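Local coordinates for cyclic nucleotide-binding protein (Ruegeria pomeroyi, PDB 3FX3) that probably binds DNA as a transcription regulator of the Crp type, with a cyclic nucleotide-binding domain joined to a helix-turn-helix domain, at residues Ala52-Leu65 against Val77-Ala91. Sequence-based numbering, arbitrary orientation.
Sequences AQAIHVVIDGWVKL and VSVFTRGESFGEAVA
Thr81 sits squarely over one face of the Trp62 indole, its CB 3.5 Å from the centroid of the six-membered ring in a CH-pi contact. The Phe86 ring takes His56 CB over one face, 3.8 Å from its centroid, and Val58 CG2 at its edge. Phe86 CB lies over a face of the Phe80 ring, and Leu65 CD2 meets that ring at its edge, 3.6 Å from Phe80 CE2, while Leu65 CD1 touches Phe86 CE2. With OG1 anti to the backbone N (chi1 -167°), the Thr81 hydroxyl donates to Gly61 O at 2.8 Å, from above the carbonyl plane. Trp62 NE1 hydrogen-bonds to Thr176 O of the Crp-like helix-turn-helix region. With an alanine at Trp62, Thr81 is likely to lose the aromatic surface under its CB, and Thr176 O its indole donor. Antiparallel pairing ties 54-58 to 84-86 and 62-65 to 77-81, joining both sheets of the beta-roll, and the corner at Ile59 lies against the type II turn Thr81-Glu84. At Val77-Ser78 a classic bulge gives Leu65 O two N-H donors. The chemistry implies a largely apolar cluster including His56, its ring nitrogens satisfied by Tyr97 and His111, with water bridges at both ends: Ile59 O and Asp60 OD1 to Arg82 NE, and Ala54 O to Gly87 O; Arg82 NH1 also salt-bridges Asp167.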
ATOM      1  N   ALA B  52     -22.764 -10.046   1.060  1.00 32.74           N
ATOM      2  CA  ALA B  52     -22.098  -8.830   0.606  1.00 32.57           C
ATOM      3  C   ALA B  52     -22.613  -8.483  -0.791  1.00 32.84           C
ATOM      4  O   ALA B  52     -22.035  -8.886  -1.793  1.00 35.49           O
ATOM      5  CB  ALA B  52     -20.577  -9.024   0.591  1.00 32.20           C
ATOM      6  N   GLN B  53     -23.671  -7.703  -0.881  1.00 32.13           N
ATOM      7  CA  GLN B  53     -24.344  -7.515  -2.154  1.00 31.97           C
ATOM      8  C   GLN B  53     -23.937  -6.236  -2.859  1.00 30.50           C
ATOM      9  O   GLN B  53     -24.407  -5.979  -3.947  1.00 30.05           O
ATOM     10  CB  GLN B  53     -25.847  -7.473  -1.928  1.00 32.46           C
ATOM     11  CG  GLN B  53     -26.423  -8.747  -1.380  1.00 35.65           C
ATOM     12  CD  GLN B  53     -27.868  -8.542  -0.954  1.00 38.52           C
ATOM     13  OE1 GLN B  53     -28.179  -7.706  -0.057  1.00 38.38           O
ATOM     14  NE2 GLN B  53     -28.763  -9.259  -1.620  1.00 36.30           N
ATOM     15  N   ALA B  54     -23.087  -5.434  -2.231  1.00 29.29           N
ATOM     16  CA  ALA B  54     -22.632  -4.183  -2.808  1.00 28.50           C
ATOM     17  C   ALA B  54     -21.272  -3.851  -2.259  1.00 28.26           C
ATOM     18  O   ALA B  54     -20.858  -4.378  -1.195  1.00 28.45           O
ATOM     19  CB  ALA B  54     -23.624  -3.028  -2.488  1.00 28.27           C
ATOM     20  N   ILE B  55     -20.576  -2.985  -2.988  1.00 26.91           N
ATOM     21  CA  ILE B  55     -19.353  -2.378  -2.523  1.00 26.96           C
ATOM     22  C   ILE B  55     -19.710  -0.943  -2.158  1.00 26.04           C
ATOM     23  O   ILE B  55     -20.518  -0.316  -2.832  1.00 25.83           O
ATOM     24  CB  ILE B  55     -18.273  -2.387  -3.614  1.00 27.06           C
ATOM     25  CG1 ILE B  55     -17.951  -3.838  -4.039  1.00 29.46           C
ATOM     26  CG2 ILE B  55     -17.017  -1.721  -3.124  1.00 27.03           C
ATOM     27  CD1 ILE B  55     -17.000  -3.925  -5.259  1.00 29.79           C
ATOM     28  N   HIS B  56     -19.080  -0.427  -1.122  1.00 25.28           N
ATOM     29  CA  HIS B  56     -19.512   0.817  -0.483  1.00 25.57           C
ATOM     30  C   HIS B  56     -18.502   1.922  -0.597  1.00 25.40           C
ATOM     31  O   HIS B  56     -17.323   1.708  -0.400  1.00 26.03           O
ATOM     32  CB  HIS B  56     -19.838   0.549   0.992  1.00 24.67           C
ATOM     33  CG  HIS B  56     -20.590  -0.722   1.196  1.00 25.01           C
ATOM     34  ND1 HIS B  56     -21.935  -0.843   0.926  1.00 25.42           N
ATOM     35  CD2 HIS B  56     -20.173  -1.952   1.590  1.00 26.56           C
ATOM     36  CE1 HIS B  56     -22.322  -2.083   1.174  1.00 25.12           C
ATOM     37  NE2 HIS B  56     -21.272  -2.777   1.582  1.00 26.07           N
ATOM     38  N   VAL B  57     -19.001   3.114  -0.888  1.00 25.58           N
ATOM     39  CA  VAL B  57     -18.202   4.305  -0.982  1.00 24.99           C
ATOM     40  C   VAL B  57     -18.852   5.445  -0.178  1.00 25.53           C
ATOM     41  O   VAL B  57     -19.993   5.866  -0.480  1.00 25.59           O
ATOM     42  CB  VAL B  57     -18.068   4.758  -2.446  1.00 25.30           C
ATOM     43  CG1 VAL B  57     -17.116   5.941  -2.519  1.00 23.40           C
ATOM     44  CG2 VAL B  57     -17.572   3.600  -3.361  1.00 24.27           C
ATOM     45  N   VAL B  58     -18.152   5.936   0.841  1.00 25.44           N
ATOM     46  CA  VAL B  58     -18.662   7.038   1.660  1.00 25.63           C
ATOM     47  C   VAL B  58     -18.582   8.328   0.844  1.00 26.69           C
ATOM     48  O   VAL B  58     -17.545   8.607   0.244  1.00 27.73           O
ATOM     49  CB  VAL B  58     -17.882   7.176   2.966  1.00 26.14           C
ATOM     50  CG1 VAL B  58     -18.500   8.292   3.873  1.00 24.18           C
ATOM     51  CG2 VAL B  58     -17.838   5.829   3.684  1.00 24.93           C
ATOM     52  N   ILE B  59     -19.703   9.043   0.734  1.00 26.54           N
ATOM     53  CA  ILE B  59     -19.759  10.335   0.067  1.00 27.29           C
ATOM     54  C   ILE B  59     -19.622  11.448   1.099  1.00 27.96           C
ATOM     55  O   ILE B  59     -18.993  12.479   0.831  1.00 27.92           O
ATOM     56  CB  ILE B  59     -21.069  10.518  -0.681  1.00 27.14           C
ATOM     57  CG1 ILE B  59     -21.245   9.401  -1.718  1.00 27.98           C
ATOM     58  CG2 ILE B  59     -21.145  11.916  -1.314  1.00 27.71           C
ATOM     59  CD1 ILE B  59     -20.040   9.143  -2.634  1.00 25.64           C
ATOM     60  N   ASP B  60     -20.183  11.233   2.283  1.00 28.19           N
ATOM     61  CA  ASP B  60     -20.111  12.216   3.369  1.00 28.94           C
ATOM     62  C   ASP B  60     -20.278  11.520   4.706  1.00 28.95           C
ATOM     63  O   ASP B  60     -21.028  10.541   4.792  1.00 30.00           O
ATOM     64  CB  ASP B  60     -21.247  13.246   3.234  1.00 30.59           C
ATOM     65  CG  ASP B  60     -21.036  14.475   4.129  1.00 31.44           C
ATOM     66  OD1 ASP B  60     -20.031  15.197   3.938  1.00 36.85           O
ATOM     67  OD2 ASP B  60     -21.837  14.687   5.047  1.00 34.16           O
ATOM     68  N   GLY B  61     -19.623  12.017   5.749  1.00 27.64           N
ATOM     69  CA  GLY B  61     -19.784  11.461   7.100  1.00 27.02           C
ATOM     70  C   GLY B  61     -18.767  10.386   7.420  1.00 26.69           C
ATOM     71  O   GLY B  61     -17.803  10.208   6.700  1.00 26.91           O
ATOM     72  N   TRP B  62     -18.978   9.681   8.523  1.00 27.38           N
ATOM     73  CA  TRP B  62     -18.038   8.672   9.032  1.00 27.12           C
ATOM     74  C   TRP B  62     -18.777   7.364   9.297  1.00 26.98           C
ATOM     75  O   TRP B  62     -19.825   7.354   9.944  1.00 27.51           O
ATOM     76  CB  TRP B  62     -17.403   9.158  10.325  1.00 27.64           C
ATOM     77  CG  TRP B  62     -16.388  10.227  10.120  1.00 28.55           C
ATOM     78  CD1 TRP B  62     -16.610  11.565  10.022  1.00 29.73           C
ATOM     79  CD2 TRP B  62     -14.975  10.036   9.966  1.00 29.77           C
ATOM     80  NE1 TRP B  62     -15.411  12.230   9.819  1.00 30.46           N
ATOM     81  CE2 TRP B  62     -14.400  11.302   9.773  1.00 30.93           C
ATOM     82  CE3 TRP B  62     -14.147   8.912   9.967  1.00 31.31           C
ATOM     83  CZ2 TRP B  62     -13.032  11.479   9.583  1.00 32.27           C
ATOM     84  CZ3 TRP B  62     -12.780   9.090   9.789  1.00 33.53           C
ATOM     85  CH2 TRP B  62     -12.239  10.368   9.619  1.00 31.24           C
ATOM     86  N   VAL B  63     -18.220   6.265   8.810  1.00 26.27           N
ATOM     87  CA  VAL B  63     -18.780   4.927   9.006  1.00 26.37           C
ATOM     88  C   VAL B  63     -17.774   4.113   9.788  1.00 27.02           C
ATOM     89  O   VAL B  63     -16.576   4.170   9.503  1.00 26.94           O
ATOM     90  CB  VAL B  63     -19.045   4.266   7.641  1.00 25.61           C
ATOM     91  CG1 VAL B  63     -19.475   2.807   7.779  1.00 24.68           C
ATOM     92  CG2 VAL B  63     -20.103   5.077   6.909  1.00 24.61           C
ATOM     93  N   LYS B  64     -18.224   3.372  10.791  1.00 27.06           N
ATOM     94  CA  LYS B  64     -17.310   2.477  11.506  1.00 27.68           C
ATOM     95  C   LYS B  64     -17.604   1.025  11.155  1.00 28.15           C
ATOM     96  O   LYS B  64     -18.759   0.656  10.949  1.00 28.59           O
ATOM     97  CB  LYS B  64     -17.382   2.688  13.013  1.00 27.67           C
ATOM     98  CG  LYS B  64     -18.572   2.043  13.732  1.00 30.22           C
ATOM     99  CD  LYS B  64     -18.511   2.208  15.272  1.00 30.87           C
ATOM    100  CE  LYS B  64     -19.907   2.051  15.883  1.00 31.96           C
ATOM    101  NZ  LYS B  64     -19.975   2.218  17.366  1.00 32.31           N
ATOM    102  N   LEU B  65     -16.563   0.209  11.089  1.00 27.81           N
ATOM    103  CA  LEU B  65     -16.705  -1.223  10.939  1.00 28.43           C
ATOM    104  C   LEU B  65     -16.261  -1.843  12.262  1.00 28.70           C
ATOM    105  O   LEU B  65     -15.238  -1.445  12.801  1.00 28.94           O
ATOM    106  CB  LEU B  65     -15.812  -1.743   9.810  1.00 27.77           C
ATOM    107  CG  LEU B  65     -16.345  -1.682   8.366  1.00 31.36           C
ATOM    108  CD1 LEU B  65     -17.155  -0.465   8.100  1.00 32.79           C
ATOM    109  CD2 LEU B  65     -15.209  -1.825   7.317  1.00 30.81           C
ATOM    110  N   VAL B  77     -12.891  -2.064  14.077  1.00 34.88           N
ATOM    111  CA  VAL B  77     -11.851  -2.536  13.168  1.00 35.43           C
ATOM    112  C   VAL B  77     -11.351  -1.401  12.256  1.00 35.06           C
ATOM    113  O   VAL B  77     -10.181  -1.381  11.864  1.00 36.65           O
ATOM    114  CB  VAL B  77     -12.423  -3.655  12.260  1.00 35.96           C
ATOM    115  CG1 VAL B  77     -11.466  -3.979  11.072  1.00 36.81           C
ATOM    116  CG2 VAL B  77     -12.719  -4.854  13.065  1.00 35.15           C
ATOM    117  N   SER B  78     -12.240  -0.497  11.855  1.00 34.17           N
ATOM    118  CA  SER B  78     -11.866   0.619  10.977  1.00 32.18           C
ATOM    119  C   SER B  78     -12.922   1.681  10.994  1.00 30.23           C
ATOM    120  O   SER B  78     -14.079   1.399  11.310  1.00 29.25           O
ATOM    121  CB  SER B  78     -11.737   0.191   9.533  1.00 33.39           C
ATOM    122  OG  SER B  78     -11.656  -1.181   9.408  1.00 36.70           O
ATOM    123  N   VAL B  79     -12.519   2.884  10.609  1.00 28.72           N
ATOM    124  CA  VAL B  79     -13.433   3.954  10.276  1.00 28.50           C
ATOM    125  C   VAL B  79     -13.124   4.510   8.907  1.00 27.91           C
ATOM    126  O   VAL B  79     -11.956   4.657   8.542  1.00 29.04           O
ATOM    127  CB  VAL B  79     -13.447   5.085  11.312  1.00 28.43           C
ATOM    128  CG1 VAL B  79     -14.083   4.592  12.552  1.00 29.50           C
ATOM    129  CG2 VAL B  79     -12.036   5.607  11.604  1.00 29.19           C
ATOM    130  N   PHE B  80     -14.165   4.810   8.144  1.00 27.39           N
ATOM    131  CA  PHE B  80     -14.022   5.373   6.787  1.00 27.19           C
ATOM    132  C   PHE B  80     -14.825   6.633   6.657  1.00 27.12           C
ATOM    133  O   PHE B  80     -15.856   6.783   7.322  1.00 26.42           O
ATOM    134  CB  PHE B  80     -14.497   4.360   5.729  1.00 26.49           C
ATOM    135  CG  PHE B  80     -13.613   3.154   5.623  1.00 27.94           C
ATOM    136  CD1 PHE B  80     -12.408   3.227   4.959  1.00 30.55           C
ATOM    137  CD2 PHE B  80     -13.960   1.953   6.236  1.00 28.53           C
ATOM    138  CE1 PHE B  80     -11.564   2.106   4.883  1.00 32.34           C
ATOM    139  CE2 PHE B  80     -13.135   0.848   6.160  1.00 29.40           C
ATOM    140  CZ  PHE B  80     -11.947   0.910   5.489  1.00 28.64           C
ATOM    141  N   THR B  81     -14.381   7.515   5.760  1.00 27.24           N
ATOM    142  CA  THR B  81     -15.023   8.795   5.569  1.00 27.12           C
ATOM    143  C   THR B  81     -15.075   9.165   4.076  1.00 27.33           C
ATOM    144  O   THR B  81     -14.798   8.337   3.217  1.00 26.76           O
ATOM    145  CB  THR B  81     -14.346   9.911   6.430  1.00 27.44           C
ATOM    146  OG1 THR B  81     -15.192  11.072   6.453  1.00 27.89           O
ATOM    147  CG2 THR B  81     -12.982  10.291   5.901  1.00 24.62           C
ATOM    148  N   ARG B  82     -15.479  10.384   3.776  1.00 28.63           N
ATOM    149  CA  ARG B  82     -15.771  10.782   2.381  1.00 30.81           C
ATOM    150  C   ARG B  82     -14.642  10.496   1.427  1.00 30.19           C
ATOM    151  O   ARG B  82     -13.483  10.702   1.753  1.00 30.31           O
ATOM    152  CB  ARG B  82     -16.189  12.246   2.260  1.00 31.61           C
ATOM    153  CG  ARG B  82     -15.119  13.211   2.270  1.00 35.99           C
ATOM    154  CD  ARG B  82     -15.641  14.652   2.579  1.00 42.44           C
ATOM    155  NE  ARG B  82     -16.142  15.389   1.422  1.00 45.42           N
ATOM    156  CZ  ARG B  82     -15.374  15.911   0.467  1.00 49.36           C
ATOM    157  NH1 ARG B  82     -14.054  15.748   0.498  1.00 50.96           N
ATOM    158  NH2 ARG B  82     -15.925  16.601  -0.536  1.00 50.24           N
ATOM    159  N   GLY B  83     -15.013   9.947   0.276  1.00 29.69           N
ATOM    160  CA  GLY B  83     -14.084   9.574  -0.776  1.00 29.20           C
ATOM    161  C   GLY B  83     -13.410   8.239  -0.558  1.00 28.57           C
ATOM    162  O   GLY B  83     -12.456   7.929  -1.240  1.00 28.11           O
ATOM    163  N   GLU B  84     -13.879   7.435   0.388  1.00 28.32           N
ATOM    164  CA  GLU B  84     -13.223   6.152   0.655  1.00 27.89           C
ATOM    165  C   GLU B  84     -14.161   4.997   0.416  1.00 27.84           C
ATOM    166  O   GLU B  84     -15.352   5.059   0.798  1.00 27.69           O
ATOM    167  CB  GLU B  84     -12.681   6.098   2.089  1.00 28.99           C
ATOM    168  CG  GLU B  84     -11.686   7.223   2.387  1.00 29.65           C
ATOM    169  CD  GLU B  84     -11.130   7.165   3.812  1.00 34.16           C
ATOM    170  OE1 GLU B  84     -11.859   6.855   4.790  1.00 32.26           O
ATOM    171  OE2 GLU B  84      -9.922   7.433   3.948  1.00 36.97           O
ATOM    172  N   SER B  85     -13.635   3.943  -0.211  1.00 26.77           N
ATOM    173  CA  SER B  85     -14.432   2.748  -0.496  1.00 27.03           C
ATOM    174  C   SER B  85     -14.071   1.643   0.463  1.00 26.67           C
ATOM    175  O   SER B  85     -12.995   1.646   1.041  1.00 26.59           O
ATOM    176  CB  SER B  85     -14.218   2.235  -1.932  1.00 26.92           C
ATOM    177  OG  SER B  85     -12.860   1.933  -2.185  1.00 26.78           O
ATOM    178  N   PHE B  86     -14.978   0.699   0.643  1.00 26.48           N
ATOM    179  CA  PHE B  86     -14.660  -0.490   1.415  1.00 26.01           C
ATOM    180  C   PHE B  86     -15.605  -1.630   1.017  1.00 26.46           C
ATOM    181  O   PHE B  86     -16.630  -1.392   0.372  1.00 26.93           O
ATOM    182  CB  PHE B  86     -14.723  -0.183   2.930  1.00 26.62           C
ATOM    183  CG  PHE B  86     -16.098   0.231   3.428  1.00 25.97           C
ATOM    184  CD1 PHE B  86     -16.479   1.536   3.414  1.00 26.12           C
ATOM    185  CD2 PHE B  86     -16.995  -0.710   3.898  1.00 29.51           C
ATOM    186  CE1 PHE B  86     -17.729   1.925   3.850  1.00 27.93           C
ATOM    187  CE2 PHE B  86     -18.246  -0.324   4.372  1.00 28.15           C
ATOM    188  CZ  PHE B  86     -18.614   1.007   4.329  1.00 27.32           C
ATOM    189  N   GLY B  87     -15.267  -2.860   1.419  1.00 26.63           N
ATOM    190  CA  GLY B  87     -16.041  -4.036   1.086  1.00 26.02           C
ATOM    191  C   GLY B  87     -15.765  -4.682  -0.260  1.00 27.31           C
ATOM    192  O   GLY B  87     -16.513  -5.583  -0.678  1.00 26.77           O
ATOM    193  N   GLU B  88     -14.711  -4.223  -0.950  1.00 27.33           N
ATOM    194  CA  GLU B  88     -14.379  -4.729  -2.286  1.00 27.32           C
ATOM    195  C   GLU B  88     -14.107  -6.225  -2.239  1.00 27.39           C
ATOM    196  O   GLU B  88     -14.735  -6.988  -2.984  1.00 27.04           O
ATOM    197  CB  GLU B  88     -13.159  -4.020  -2.917  1.00 27.50           C
ATOM    198  CG  GLU B  88     -13.235  -2.508  -3.034  1.00 27.67           C
ATOM    199  CD  GLU B  88     -12.730  -1.755  -1.805  1.00 29.74           C
ATOM    200  OE1 GLU B  88     -12.570  -2.360  -0.725  1.00 29.54           O
ATOM    201  OE2 GLU B  88     -12.495  -0.533  -1.923  1.00 34.07           O
ATOM    202  N   ALA B  89     -13.196  -6.648  -1.364  1.00 26.73           N
ATOM    203  CA  ALA B  89     -12.778  -8.049  -1.329  1.00 27.06           C
ATOM    204  C   ALA B  89     -13.956  -8.976  -1.050  1.00 28.08           C
ATOM    205  O   ALA B  89     -14.147 -10.011  -1.729  1.00 27.01           O
ATOM    206  CB  ALA B  89     -11.642  -8.278  -0.285  1.00 26.16           C
ATOM    207  N   VAL B  90     -14.753  -8.642  -0.027  1.00 28.30           N
ATOM    208  CA  VAL B  90     -15.794  -9.560   0.371  1.00 27.62           C
ATOM    209  C   VAL B  90     -16.906  -9.619  -0.668  1.00 27.51           C
ATOM    210  O   VAL B  90     -17.519 -10.676  -0.878  1.00 26.81           O
ATOM    211  CB  VAL B  90     -16.304  -9.281   1.821  1.00 28.61           C
ATOM    212  CG1 VAL B  90     -16.906  -7.887   1.969  1.00 28.87           C
ATOM    213  CG2 VAL B  90     -17.313 -10.319   2.168  1.00 28.83           C
ATOM    214  N   ALA B  91     -17.143  -8.504  -1.357  1.00 27.19           N
ATOM    215  CA  ALA B  91     -18.136  -8.475  -2.386  1.00 27.48           C
ATOM    216  C   ALA B  91     -17.687  -9.350  -3.585  1.00 28.29           C
ATOM    217  O   ALA B  91     -18.482 -10.094  -4.142  1.00 28.11           O
ATOM    218  CB  ALA B  91     -18.428  -7.029  -2.829  1.00 26.76           C
TER
HETATM  219  O   HOH W   1     -21.124 -10.447  -3.708  1.00 44.11           O
HETATM  220  O   HOH W   2     -18.973  -5.314   0.586  1.00 29.62           O
HETATM  221  O   HOH W   3     -19.272  15.066   1.372  1.00 42.80           O